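Local coordinates for obscurin (Homo sapiens, PDB 2YZ8), which is a giant muscle protein built largely of immunoglobulin-like domains, probably combining scaffolding with RhoGEF and kinase signalling, at residues 65-68 and 73-76. Numbering follows the deposited sequence.
Sequences LVVR and QDSG
With CG1 anti to the backbone N (chi1 -171°), V67 sets this methyl next to CB of D74, whose CG stands about 60° from its own backbone N (chi1 -66°), a rotation that leaves OD2 near the carbonyl O of R68. The two residues meet at the turn between strands E (62-67) and F (76-82) of the I-set immunoglobulin sandwich, where the chain crosses from one sheet to the other. The join is slight: 68 Å² is buried in all, and the CA atoms of V67 and D74 remain 8.0 Å apart. CG1 of V67 comes to 4.3 Å from CB of D74, a loose van der Waals approach of a methyl to a methylene. V67 also packs on Y78 and A26, which places it at the end of the hydrophobic core, next to the charged turn.

D74, S75, G76 and Y78 follow the D-x-G-x-Y pattern of immunoglobulin domains, and the Y78 hydroxyl reaches back to D74 O, four residues earlier, forming the tyrosine corner that ties the turn to strand F. G76 enters that strand with a positive phi of 136°, backbone angles at which a CB would jam against the carbonyl O of S75. The buried D74 carboxylate is shared between two cations, OD1 pairing with R71 and OD2 with K53, which would be expected to favour its charged form, and K53 NZ also bonds R68 O. One ammonium group thus links the two segments, although R68 O and D74 OD2 themselves stand 4.5 Å apart.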
loop_
_atom_site.group_PDB
_atom_site.type_symbol
_atom_site.label_atom_id
_atom_site.label_comp_id
_atom_site.label_asym_id
_atom_site.label_seq_id
_atom_site.Cartn_x
_atom_site.Cartn_y
_atom_site.Cartn_z
ATOM N N LEU A 65 2.761 -2.335 -2.396
ATOM C CA LEU A 65 3.560 -1.480 -1.515
ATOM C C LEU A 65 4.156 -2.326 -0.400
ATOM O O LEU A 65 3.434 -2.989 0.351
ATOM C CB LEU A 65 2.727 -0.336 -0.904
ATOM C CG LEU A 65 3.394 0.496 0.206
ATOM C CD1 LEU A 65 4.423 1.475 -0.360
ATOM C CD2 LEU A 65 2.364 1.232 1.062
ATOM N N VAL A 66 5.476 -2.295 -0.300
ATOM C CA VAL A 66 6.175 -3.008 0.749
ATOM C C VAL A 66 6.605 -1.995 1.803
ATOM O O VAL A 66 7.279 -1.011 1.500
ATOM C CB VAL A 66 7.384 -3.815 0.196
ATOM C CG1 VAL A 66 8.016 -4.658 1.294
ATOM C CG2 VAL A 66 6.938 -4.711 -0.949
ATOM N N VAL A 67 6.165 -2.231 3.032
ATOM C CA VAL A 67 6.552 -1.417 4.176
ATOM C C VAL A 67 7.531 -2.256 4.981
ATOM O O VAL A 67 7.134 -3.214 5.640
ATOM C CB VAL A 67 5.331 -1.050 5.059
ATOM C CG1 VAL A 67 5.720 -0.017 6.107
ATOM C CG2 VAL A 67 4.181 -0.533 4.205
ATOM N N ARG A 68 8.811 -1.909 4.906
ATOM C CA ARG A 68 9.860 -2.694 5.545
ATOM C C ARG A 68 10.086 -2.261 6.995
ATOM O O ARG A 68 9.658 -1.175 7.395
ATOM C CB ARG A 68 11.151 -2.616 4.728
ATOM C CG ARG A 68 11.077 -3.402 3.424
ATOM C CD ARG A 68 12.257 -3.128 2.514
ATOM N NE ARG A 68 12.101 -1.865 1.799
ATOM C CZ ARG A 68 12.644 -1.596 0.619
ATOM N NH1 ARG A 68 13.379 -2.502 -0.011
ATOM N NH2 ARG A 68 12.441 -0.414 0.060
ATOM N N GLN A 73 4.378 2.481 14.839
ATOM C CA GLN A 73 4.172 3.811 14.244
ATOM C C GLN A 73 3.915 3.763 12.740
ATOM O O GLN A 73 3.523 4.775 12.149
ATOM C CB GLN A 73 5.388 4.719 14.486
ATOM C CG GLN A 73 5.700 5.021 15.934
ATOM C CD GLN A 73 6.839 4.182 16.492
ATOM O OE1 GLN A 73 7.557 4.623 17.388
ATOM N NE2 GLN A 73 7.001 2.970 15.976
ATOM N N ASP A 74 4.172 2.610 12.123
ATOM C CA ASP A 74 3.918 2.415 10.696
ATOM C C ASP A 74 2.476 1.997 10.443
ATOM O O ASP A 74 2.034 1.966 9.300
ATOM C CB ASP A 74 4.851 1.347 10.113
ATOM C CG ASP A 74 6.310 1.760 10.121
ATOM O OD1 ASP A 74 6.610 2.914 9.749
ATOM O OD2 ASP A 74 7.165 0.918 10.470
ATOM N N SER A 75 1.750 1.666 11.510
ATOM C CA SER A 75 0.358 1.253 11.390
ATOM C C SER A 75 -0.530 2.454 11.077
ATOM O O SER A 75 -0.171 3.599 11.374
ATOM C CB SER A 75 -0.108 0.548 12.671
ATOM O OG SER A 75 -0.294 1.472 13.724
ATOM N N GLY A 76 -1.688 2.184 10.480
ATOM C CA GLY A 76 -2.665 3.223 10.153
ATOM C C GLY A 76 -3.226 3.018 8.759
ATOM O O GLY A 76 -3.116 1.930 8.180
#